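Side-chain contacts in uncharacterized protein (Escherichia coli O157:H7, PDB 5KOL), which is of uncertain physiological role, belonging to the CinA family but probably lacking nicotinamide-nucleotide amidohydrolase activity: residues K8-A13 and L168-L173; R28-Q33 and P58-A63; G45-A50 and R162-Q167; E97-A102 and W133-I138. All coordinates share one frame; numbering follows the deposited sequence. Where two conformers were deposited one is given.

Contact 1: K8-A13 and L168-L173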
# COMPACT_ATOMS: atom_id res chain seq x y z
N LYS A 8 -4.66 -25.73 -9.89
CA LYS A 8 -4.38 -25.31 -11.26
C LYS A 8 -3.75 -23.93 -11.21
O LYS A 8 -4.25 -23.05 -10.50
CB LYS A 8 -5.64 -25.30 -12.15
CG LYS A 8 -6.35 -26.64 -12.28
CD LYS A 8 -7.68 -26.57 -13.08
CE LYS A 8 -7.84 -27.81 -13.95
NZ LYS A 8 -9.03 -27.74 -14.90
N ILE A 9 -2.66 -23.74 -11.95
CA ILE A 9 -2.10 -22.42 -12.18
C ILE A 9 -3.00 -21.71 -13.18
O ILE A 9 -3.08 -22.11 -14.35
CB ILE A 9 -0.66 -22.50 -12.69
CG1 ILE A 9 0.25 -23.16 -11.64
CG2 ILE A 9 -0.13 -21.11 -13.04
CD1 ILE A 9 0.43 -22.31 -10.40
N VAL A 10 -3.71 -20.67 -12.74
CA VAL A 10 -4.65 -20.00 -13.63
C VAL A 10 -3.89 -19.39 -14.80
O VAL A 10 -2.77 -18.87 -14.64
CB VAL A 10 -5.48 -18.95 -12.88
CG1 VAL A 10 -6.36 -19.62 -11.84
CG2 VAL A 10 -4.58 -17.93 -12.22
N GLN A 11 -4.48 -19.47 -15.99
CA GLN A 11 -3.94 -18.84 -17.18
C GLN A 11 -4.76 -17.58 -17.45
O GLN A 11 -5.94 -17.68 -17.82
CB GLN A 11 -3.99 -19.79 -18.38
CG GLN A 11 -3.38 -21.17 -18.12
CD GLN A 11 -1.86 -21.20 -18.24
OE1 GLN A 11 -1.14 -20.87 -17.29
NE2 GLN A 11 -1.36 -21.62 -19.40
N LEU A 12 -4.16 -16.41 -17.24
CA LEU A 12 -4.91 -15.17 -17.34
C LEU A 12 -5.50 -14.99 -18.73
O LEU A 12 -4.81 -15.15 -19.74
CB LEU A 12 -4.02 -13.99 -16.99
CG LEU A 12 -3.59 -13.84 -15.53
CD1 LEU A 12 -2.47 -12.82 -15.43
CD2 LEU A 12 -4.77 -13.43 -14.64
N ALA A 13 -6.77 -14.63 -18.78
CA ALA A 13 -7.48 -14.32 -20.02
C ALA A 13 -7.78 -12.82 -20.05
O ALA A 13 -7.80 -12.15 -19.01
CB ALA A 13 -8.78 -15.13 -20.11
N LEU A 168 -6.43 -16.46 -6.26
CA LEU A 168 -7.24 -16.58 -5.05
C LEU A 168 -8.64 -17.08 -5.39
O LEU A 168 -9.21 -17.92 -4.68
CB LEU A 168 -7.28 -15.25 -4.29
CG LEU A 168 -8.17 -15.31 -3.05
CD1 LEU A 168 -7.70 -16.42 -2.07
CD2 LEU A 168 -8.15 -13.98 -2.34
N LEU A 169 -9.20 -16.60 -6.50
CA LEU A 169 -10.48 -17.10 -6.98
C LEU A 169 -10.43 -18.61 -7.19
O LEU A 169 -11.34 -19.34 -6.77
CB LEU A 169 -10.85 -16.37 -8.27
CG LEU A 169 -11.36 -14.95 -8.00
CD1 LEU A 169 -11.63 -14.17 -9.29
CD2 LEU A 169 -12.66 -15.05 -7.20
N GLN A 170 -9.37 -19.10 -7.84
CA GLN A 170 -9.22 -20.54 -8.06
C GLN A 170 -9.19 -21.28 -6.74
O GLN A 170 -9.86 -22.30 -6.57
CB GLN A 170 -7.94 -20.83 -8.86
CG GLN A 170 -7.58 -22.32 -8.94
CD GLN A 170 -8.61 -23.14 -9.72
OE1 GLN A 170 -8.92 -24.29 -9.38
NE2 GLN A 170 -9.14 -22.54 -10.76
N LEU A 171 -8.42 -20.78 -5.78
CA LEU A 171 -8.29 -21.46 -4.50
C LEU A 171 -9.57 -21.40 -3.68
O LEU A 171 -9.73 -22.19 -2.75
CB LEU A 171 -7.11 -20.87 -3.72
CG LEU A 171 -5.73 -21.07 -4.37
CD1 LEU A 171 -4.62 -20.37 -3.58
CD2 LEU A 171 -5.41 -22.55 -4.54
N LEU A 172 -10.48 -20.47 -3.99
CA LEU A 172 -11.74 -20.36 -3.26
C LEU A 172 -12.84 -21.24 -3.83
O LEU A 172 -13.94 -21.27 -3.27
CB LEU A 172 -12.21 -18.90 -3.26
CG LEU A 172 -11.47 -17.96 -2.30
CD1 LEU A 172 -11.98 -16.53 -2.46
CD2 LEU A 172 -11.64 -18.45 -0.86
N LEU A 173 -12.59 -21.95 -4.92
CA LEU A 173 -13.56 -22.91 -5.42
C LEU A 173 -13.79 -24.00 -4.36
O LEU A 173 -12.84 -24.42 -3.69
CB LEU A 173 -13.09 -23.53 -6.73
CG LEU A 173 -12.87 -22.55 -7.89
CD1 LEU A 173 -12.26 -23.29 -9.06
CD2 LEU A 173 -14.19 -21.90 -8.28
OXT LEU A 173 -14.92 -24.45 -4.16

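Contact 2: R28-Q33 and P58-A63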
# COMPACT_ATOMS: atom_id res chain seq x y z
N ARG A 28 -17.67 -12.63 -3.34
CA ARG A 28 -17.42 -13.94 -2.75
C ARG A 28 -17.03 -13.82 -1.27
O ARG A 28 -17.54 -14.55 -0.41
CB ARG A 28 -16.32 -14.66 -3.53
CG ARG A 28 -15.92 -15.95 -2.90
CD ARG A 28 -17.11 -16.88 -2.74
NE ARG A 28 -16.71 -18.05 -1.97
CZ ARG A 28 -16.17 -19.13 -2.50
NH1 ARG A 28 -15.99 -19.21 -3.82
NH2 ARG A 28 -15.81 -20.14 -1.72
N LEU A 29 -16.10 -12.91 -0.97
CA LEU A 29 -15.65 -12.78 0.41
C LEU A 29 -16.72 -12.15 1.30
O LEU A 29 -16.85 -12.53 2.47
CB LEU A 29 -14.35 -11.97 0.49
CG LEU A 29 -13.15 -12.48 -0.31
CD1 LEU A 29 -12.09 -11.39 -0.44
CD2 LEU A 29 -12.58 -13.72 0.34
N ILE A 30 -17.49 -11.20 0.76
CA ILE A 30 -18.61 -10.64 1.51
C ILE A 30 -19.62 -11.73 1.84
O ILE A 30 -20.13 -11.82 2.96
CB ILE A 30 -19.26 -9.48 0.74
CG1 ILE A 30 -18.29 -8.31 0.60
CG2 ILE A 30 -20.54 -9.01 1.43
CD1 ILE A 30 -18.86 -7.16 -0.19
N ALA A 31 -19.92 -12.59 0.86
CA ALA A 31 -20.87 -13.66 1.09
C ALA A 31 -20.36 -14.62 2.16
O ALA A 31 -21.13 -15.10 2.99
CB ALA A 31 -21.13 -14.40 -0.22
N ASP A 32 -19.06 -14.89 2.15
CA ASP A 32 -18.45 -15.78 3.13
C ASP A 32 -18.13 -15.08 4.44
O ASP A 32 -17.61 -15.74 5.35
CB ASP A 32 -17.17 -16.40 2.55
CG ASP A 32 -17.45 -17.37 1.42
OD1 ASP A 32 -18.64 -17.69 1.18
OD2 ASP A 32 -16.48 -17.82 0.78
N GLN A 33 -18.42 -13.79 4.56
CA GLN A 33 -18.07 -13.01 5.75
C GLN A 33 -16.60 -13.19 6.13
O GLN A 33 -16.24 -13.41 7.29
CB GLN A 33 -19.00 -13.37 6.91
CG GLN A 33 -20.32 -12.61 6.84
CD GLN A 33 -20.09 -11.11 6.63
OE1 GLN A 33 -20.36 -10.58 5.55
NE2 GLN A 33 -19.59 -10.44 7.66
N PRO A 58 -14.94 -1.67 1.95
CA PRO A 58 -14.88 -1.75 3.42
C PRO A 58 -15.58 -2.96 3.99
O PRO A 58 -15.34 -3.29 5.15
CB PRO A 58 -15.57 -0.45 3.87
CG PRO A 58 -15.59 0.42 2.69
CD PRO A 58 -15.74 -0.51 1.53
N LYS A 59 -16.43 -3.63 3.21
CA LYS A 59 -17.11 -4.82 3.68
C LYS A 59 -16.22 -6.05 3.67
O LYS A 59 -16.63 -7.09 4.19
CB LYS A 59 -18.37 -5.07 2.83
CG LYS A 59 -19.47 -4.06 3.10
CD LYS A 59 -20.67 -4.29 2.19
CE LYS A 59 -21.79 -3.31 2.52
NZ LYS A 59 -22.88 -3.28 1.49
N PHE A 60 -15.01 -5.98 3.11
CA PHE A 60 -14.15 -7.16 3.12
C PHE A 60 -12.66 -6.86 3.21
O PHE A 60 -11.87 -7.78 3.40
CB PHE A 60 -14.41 -8.03 1.89
CG PHE A 60 -13.92 -7.43 0.59
CD1 PHE A 60 -14.66 -6.48 -0.07
CD2 PHE A 60 -12.71 -7.84 0.04
CE1 PHE A 60 -14.21 -5.93 -1.26
CE2 PHE A 60 -12.26 -7.29 -1.15
CZ PHE A 60 -13.01 -6.34 -1.79
N TYR A 61 -12.26 -5.59 3.08
CA TYR A 61 -10.83 -5.26 3.01
C TYR A 61 -10.53 -3.96 3.73
O TYR A 61 -11.14 -2.93 3.43
CB TYR A 61 -10.37 -5.16 1.55
CG TYR A 61 -8.89 -4.81 1.34
CD1 TYR A 61 -7.90 -5.74 1.61
CD2 TYR A 61 -8.51 -3.56 0.84
CE1 TYR A 61 -6.54 -5.43 1.39
CE2 TYR A 61 -7.17 -3.24 0.63
CZ TYR A 61 -6.19 -4.19 0.90
OH TYR A 61 -4.87 -3.88 0.67
N GLY A 62 -9.55 -3.98 4.63
CA GLY A 62 -9.12 -2.75 5.27
C GLY A 62 -7.62 -2.51 5.28
O GLY A 62 -7.19 -1.37 5.13
N ALA A 63 -6.83 -3.57 5.43
CA ALA A 63 -5.41 -3.45 5.76
C ALA A 63 -4.55 -3.95 4.62
O ALA A 63 -4.60 -5.14 4.27
CB ALA A 63 -5.09 -4.23 7.05

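Contact 3: G45-A50 and R162-Q167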
# COMPACT_ATOMS: atom_id res chain seq x y z
N GLY A 45 2.09 -1.51 -3.86
CA GLY A 45 0.82 -0.93 -3.47
C GLY A 45 -0.25 -1.02 -4.54
O GLY A 45 -1.40 -0.64 -4.28
N LYS A 46 0.10 -1.53 -5.72
CA LYS A 46 -0.88 -1.61 -6.80
C LYS A 46 -1.90 -2.72 -6.59
O LYS A 46 -3.01 -2.62 -7.14
CB LYS A 46 -0.16 -1.78 -8.15
CG LYS A 46 0.53 -0.50 -8.65
CD LYS A 46 1.32 -0.76 -9.92
CE LYS A 46 1.88 0.52 -10.54
NZ LYS A 46 0.81 1.40 -11.10
N LEU A 47 -1.58 -3.77 -5.81
CA LEU A 47 -2.59 -4.76 -5.45
C LEU A 47 -3.61 -4.15 -4.49
O LEU A 47 -4.83 -4.27 -4.71
CB LEU A 47 -1.92 -5.99 -4.81
CG LEU A 47 -2.86 -7.05 -4.23
CD1 LEU A 47 -3.72 -7.73 -5.33
CD2 LEU A 47 -2.10 -8.13 -3.43
N ALA A 48 -3.13 -3.48 -3.44
CA ALA A 48 -4.01 -2.74 -2.54
C ALA A 48 -4.88 -1.75 -3.30
O ALA A 48 -6.08 -1.64 -3.03
CB ALA A 48 -3.18 -2.01 -1.48
N SER A 49 -4.27 -1.01 -4.24
CA SER A 49 -5.03 -0.05 -5.04
C SER A 49 -6.13 -0.73 -5.84
O SER A 49 -7.23 -0.18 -6.01
CB SER A 49 -4.09 0.72 -5.97
OG SER A 49 -4.82 1.65 -6.74
N ALA A 50 -5.85 -1.92 -6.37
CA ALA A 50 -6.87 -2.65 -7.11
C ALA A 50 -8.07 -2.95 -6.22
O ALA A 50 -9.22 -2.78 -6.62
CB ALA A 50 -6.27 -3.95 -7.67
N ARG A 162 -2.94 -9.03 -11.36
CA ARG A 162 -4.07 -9.81 -11.87
C ARG A 162 -3.97 -11.28 -11.47
O ARG A 162 -4.97 -11.91 -11.12
CB ARG A 162 -4.16 -9.71 -13.40
CG ARG A 162 -4.71 -8.37 -13.89
CD ARG A 162 -4.53 -8.20 -15.42
NE ARG A 162 -5.30 -9.14 -16.21
CZ ARG A 162 -4.91 -9.60 -17.39
NH1 ARG A 162 -3.73 -9.23 -17.90
NH2 ARG A 162 -5.67 -10.46 -18.06
N PHE A 163 -2.77 -11.85 -11.55
CA PHE A 163 -2.59 -13.26 -11.20
C PHE A 163 -2.89 -13.51 -9.72
O PHE A 163 -3.53 -14.50 -9.37
CB PHE A 163 -1.17 -13.71 -11.54
CG PHE A 163 -0.89 -15.13 -11.15
CD1 PHE A 163 -1.28 -16.17 -11.98
CD2 PHE A 163 -0.25 -15.43 -9.95
CE1 PHE A 163 -1.05 -17.48 -11.64
CE2 PHE A 163 -0.02 -16.75 -9.60
CZ PHE A 163 -0.42 -17.77 -10.43
N ALA A 164 -2.38 -12.64 -8.85
CA ALA A 164 -2.61 -12.79 -7.41
C ALA A 164 -4.10 -12.88 -7.08
O ALA A 164 -4.52 -13.70 -6.25
CB ALA A 164 -1.98 -11.60 -6.67
N LEU A 165 -4.90 -12.05 -7.75
CA LEU A 165 -6.35 -12.04 -7.57
C LEU A 165 -7.00 -13.28 -8.18
O LEU A 165 -7.83 -13.95 -7.55
CB LEU A 165 -6.92 -10.76 -8.21
CG LEU A 165 -6.45 -9.43 -7.58
CD1 LEU A 165 -6.98 -8.26 -8.37
CD2 LEU A 165 -6.92 -9.31 -6.14
N ALA A 166 -6.68 -13.57 -9.45
CA ALA A 166 -7.31 -14.69 -10.15
C ALA A 166 -7.01 -16.02 -9.46
O ALA A 166 -7.88 -16.91 -9.41
CB ALA A 166 -6.85 -14.71 -11.61
N GLN A 167 -5.79 -16.18 -8.96
CA GLN A 167 -5.47 -17.45 -8.30
C GLN A 167 -6.17 -17.57 -6.95
O GLN A 167 -6.47 -18.68 -6.51
CB GLN A 167 -3.95 -17.62 -8.12
CG GLN A 167 -3.56 -19.02 -7.58
CD GLN A 167 -3.70 -20.13 -8.61
OE1 GLN A 167 -3.37 -19.96 -9.80
NE2 GLN A 167 -4.21 -21.28 -8.18

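Contact 4: E97-A102 and W133-I138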
# COMPACT_ATOMS: atom_id res chain seq x y z
N GLU A 97 5.71 -16.43 4.60
CA GLU A 97 5.76 -15.63 5.83
C GLU A 97 5.09 -14.27 5.66
O GLU A 97 4.51 -13.75 6.63
CB GLU A 97 7.20 -15.42 6.30
CG GLU A 97 7.91 -16.69 6.66
CD GLU A 97 9.32 -16.41 7.11
OE1 GLU A 97 10.18 -16.43 6.22
OE2 GLU A 97 9.55 -16.20 8.32
N MET A 98 5.19 -13.65 4.48
CA MET A 98 4.49 -12.37 4.34
C MET A 98 2.99 -12.57 4.45
O MET A 98 2.29 -11.73 5.03
CB MET A 98 4.82 -11.65 3.03
CG MET A 98 6.24 -11.14 2.90
SD MET A 98 6.72 -10.70 1.19
CE MET A 98 5.59 -9.30 0.89
N ALA A 99 2.48 -13.67 3.91
CA ALA A 99 1.05 -13.95 3.97
C ALA A 99 0.59 -14.21 5.40
O ALA A 99 -0.50 -13.78 5.80
CB ALA A 99 0.70 -15.13 3.07
N THR A 100 1.39 -14.94 6.20
CA THR A 100 0.97 -15.17 7.58
C THR A 100 1.22 -13.95 8.45
O THR A 100 0.44 -13.70 9.39
CB THR A 100 1.67 -16.39 8.18
OG1 THR A 100 3.09 -16.21 8.14
CG2 THR A 100 1.30 -17.65 7.42
N GLY A 101 2.27 -13.17 8.17
CA GLY A 101 2.48 -11.93 8.90
C GLY A 101 1.34 -10.94 8.72
O GLY A 101 0.92 -10.28 9.67
N ALA A 102 0.81 -10.82 7.49
CA ALA A 102 -0.30 -9.90 7.28
C ALA A 102 -1.53 -10.35 8.04
O ALA A 102 -2.25 -9.52 8.62
CB ALA A 102 -0.61 -9.76 5.78
N TRP A 133 7.10 -14.74 -6.79
CA TRP A 133 6.53 -15.72 -5.87
C TRP A 133 5.26 -15.17 -5.22
O TRP A 133 5.19 -14.00 -4.86
CB TRP A 133 7.53 -16.07 -4.79
CG TRP A 133 8.44 -17.19 -5.18
CD1 TRP A 133 9.71 -17.09 -5.65
CD2 TRP A 133 8.12 -18.59 -5.17
NE1 TRP A 133 10.22 -18.35 -5.91
CE2 TRP A 133 9.26 -19.28 -5.62
CE3 TRP A 133 6.98 -19.33 -4.81
CZ2 TRP A 133 9.30 -20.69 -5.73
CZ3 TRP A 133 7.02 -20.73 -4.91
CH2 TRP A 133 8.17 -21.39 -5.37
N PHE A 134 4.27 -16.04 -5.05
CA PHE A 134 2.99 -15.64 -4.48
C PHE A 134 2.67 -16.55 -3.31
O PHE A 134 3.05 -17.71 -3.30
CB PHE A 134 1.86 -15.74 -5.51
CG PHE A 134 2.07 -14.89 -6.74
CD1 PHE A 134 2.84 -15.35 -7.79
CD2 PHE A 134 1.42 -13.68 -6.87
CE1 PHE A 134 3.02 -14.58 -8.95
CE2 PHE A 134 1.58 -12.89 -8.02
CZ PHE A 134 2.37 -13.35 -9.06
N ALA A 135 1.91 -16.03 -2.34
CA ALA A 135 1.37 -16.90 -1.29
C ALA A 135 -0.03 -16.44 -0.92
O ALA A 135 -0.35 -15.24 -0.99
CB ALA A 135 2.29 -16.92 -0.04
N TRP A 136 -0.88 -17.40 -0.54
CA TRP A 136 -2.23 -17.13 -0.07
C TRP A 136 -2.51 -17.92 1.20
O TRP A 136 -2.19 -19.11 1.28
CB TRP A 136 -3.29 -17.52 -1.11
CG TRP A 136 -3.08 -16.91 -2.47
CD1 TRP A 136 -3.68 -15.79 -2.97
CD2 TRP A 136 -2.19 -17.39 -3.50
NE1 TRP A 136 -3.22 -15.54 -4.25
CE2 TRP A 136 -2.31 -16.51 -4.60
CE3 TRP A 136 -1.34 -18.49 -3.60
CZ2 TRP A 136 -1.59 -16.68 -5.77
CZ3 TRP A 136 -0.61 -18.66 -4.77
CH2 TRP A 136 -0.74 -17.77 -5.84
N HIS A 137 -3.14 -17.27 2.18
CA HIS A 137 -3.61 -17.91 3.39
C HIS A 137 -5.13 -17.99 3.32
O HIS A 137 -5.79 -16.96 3.17
CB HIS A 137 -3.18 -17.14 4.64
CG HIS A 137 -3.67 -17.74 5.92
ND1 HIS A 137 -2.86 -18.49 6.75
CD2 HIS A 137 -4.88 -17.69 6.53
CE1 HIS A 137 -3.56 -18.88 7.81
NE2 HIS A 137 -4.78 -18.40 7.70
N ILE A 138 -5.67 -19.20 3.41
CA ILE A 138 -7.11 -19.41 3.40
C ILE A 138 -7.45 -20.48 4.42
O ILE A 138 -6.84 -21.56 4.41
CB ILE A 138 -7.64 -19.85 2.03
CG1 ILE A 138 -6.97 -19.07 0.91
CG2 ILE A 138 -9.16 -19.72 2.00
CD1 ILE A 138 -7.15 -19.67 -0.44

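Contact 1: K8-A13 and L168-L173
Val10 and Gln170 lie alongside each other where the N-terminal extended segment 8-13 passes the last turns of helix 153-171, the C-terminal helix of an alpha/beta fold with a five-stranded mixed sheet. The two side chains run antiparallel, flank to flank. On the Val10 side the touching branch is CG1, which stands 3.6 Å from Gln170 CB. The same methyl remains close to the next carbon of the glutamine, with Val10 CG1 and Gln170 CG 4.1 Å apart, so it rests along the aliphatic stem and not on a single atom. Gln170 offers that stem because its CG is anti to the backbone N (chi1 171°), which lays CG beside the extended segment; the bend at chi2 (65°) then turns the amide end. Val10 sends its other branch elsewhere: CG2 packs on Phe163, about two turns further back on the same helix, and the valine thus spans two helical turns.

Lys8 adds a looser, mainly backbone contribution. Lys8 CB is 4.4 Å from Gln170 CD, and beyond that the chain leads its ammonium group away from the helix. This is a surface contact of van der Waals character, burying 139 Å² in all. The polar hold on the segment comes from Gln167, whose side-chain amide is hydrogen-bonded both to Lys8 O and to Val10 N, gripping the extended backbone at two points. Lys8 O, already an acceptor there, is also brushed by the glutamine one turn later, with Gln170 CG 3.7 Å from Lys8 O.

Contact 2: R28-Q33 and P58-A63
Ile30, on the last turn of helix 18-31, packs against Lys59 and Phe60, the residues that lead into strand 61-67. It has the largest buried area of the contact and is in touch with both through CG1 and CD1. Its chain runs out straight (chi2 178°), so that Ile30 CD1 ends 3.7 Å from Lys59 CB, while Ile30 CG1 is 4.1 Å from Phe60 CB. Lys59 takes part with its methylenes: Lys59 CD is 4.1 Å from Ile30 CD1, and the extended chain carries NZ onward to a salt bridge with Asp56, which also touches Ile30.

Phe60 is almost as deeply engaged. Its ring sits between its own backbone N and carbonyl carbon (chi1 71°), a position that turns it to the helix. The two ortho carbons meet different residues: Phe60 CD2 is 3.6 Å from Leu29 CD1, and Phe60 CD1 is 4.1 Å from Ile30 CG1. Both approaches are oblique to the ring, whereas Tyr61 CB lies over one of its faces, offset toward the rim.

The helix closes here in a Schellman motif, with Gln33 at positive phi. Upstream, Arg28 NE is 2.8 Å from Asp32 OD2 in a salt bridge spanning one turn, the oxygen being met from above the carboxylate plane.

The contact thus ties the C-terminal end of helix 18-31 to the strand that is outermost within the chain. Leu29 also packs on Leu36 of the adjacent strand 36-40, to which Phe60 is joined by backbone hydrogen bonding, and Gly62 makes backbone hydrogen bonds to the second subunit.

Contact 3: G45-A50 and R162-Q167
Leu47 and Leu165 carry the apolar part of this buried helix-helix contact; the two chains overlap head to tail, each running toward the other's helix. Leu47 CD1 is the touching branch, 3.7 Å from Leu165 CD2 and 3.9 Å from Leu165 CG. With CG anti to its backbone N (chi1 173°), Leu47 reaches across although its CB does not aim at the partner helix. Two alanines fill in beside the leucines: Ala164 CB is 4.4 Å from Leu47 CD1, and Ala50 CB is equally far from Leu165 CD1. The short segments cross at -54°, their axes 10.7 Å apart at closest approach, a spacing bridged by leucine side chains.

Polar interactions lie away from this apolar seam. Gly45 is the N-cap of helix 46-52, and the Glu40 carboxylate accepts from the first turn, OE1 from Leu47 N and OE2 from Ala48 N. On the subunit interface, Ser49 OG, in at least one of its two conformers, is hydrogen-bonded to Lys46 NZ of the second subunit.

Strand 110-116 supplies a common floor, since Ile112 and Ile114 touch both Leu47 and Ala164, while helix 18-31 adds Ile18 against Ala50 and Leu165, with Thr22 also on Leu165.

Contact 4: E97-A102 and W133-I138
Ala99 and Ala135 meet methyl to methyl, Ala99 CB standing 3.9 Å from Ala135 CB. Side chains this small let the helix lie close on the strand, and the axes of the two segments come within 7.4 Å at a crossing angle of -38°. The next helix residue, Thr100, presents CG2 obliquely to the ring of His137, two residues along the strand from Ala135, with Thr100 CG2 4.3 Å from His137 ND1. His137 CG is anti to the backbone N (chi1 178°), while His137 CB remains under the helix backbone, 4.5 Å from Ala99 O.

These pairs join one helical layer of an alpha/beta/alpha sandwich to its central sheet: helix 92-106 covers one face of the mixed sheet, and alternate residues of strand 131-138 turn to the other. There Trp136 NE1 donates to Ala164 O of helix 153-171, and the Phe134 ring meets that of Phe163 with planes at about 60°.

A second shell fixes the first. His137 ND1 is hydrogen-bonded to Asn142 OD1, which sets the rotation of the imidazole, and Asn142 also touches Thr100. Ala99 O accepts from Ser111 OG, linking the helix to strand 110-116, where Ala113 pairs with the Ala135 backbone and packs on Ala99. At the outer side of the helix, Glu97 is hydrogen-bonded through OE1 to Ser83 OG and through OE2 to Ser80 N.

How the contacts relate
Contact 3 is the fully buried one, contact 1 lies at the surface, and contacts 2 and 4 are partly buried. Contacts 1 and 3 share helix 153-171: the former uses glutamine methylenes and a valine on its outer side, the latter leucines and alanines facing the interior. Contact 4 reaches the opposite face of the sheet, where alanines meet methyl to methyl between helix and sheet, whereas contact 3 joins two helices through longer leucine side chains. Contact 2 combines aromatic and aliphatic packing at the strand outermost within the chain; it joins contact 1 through Leu172 O and Arg28 NH2. Only contacts 2 and 3 reach the second subunit, and Tyr61 packs on Ala48 between them.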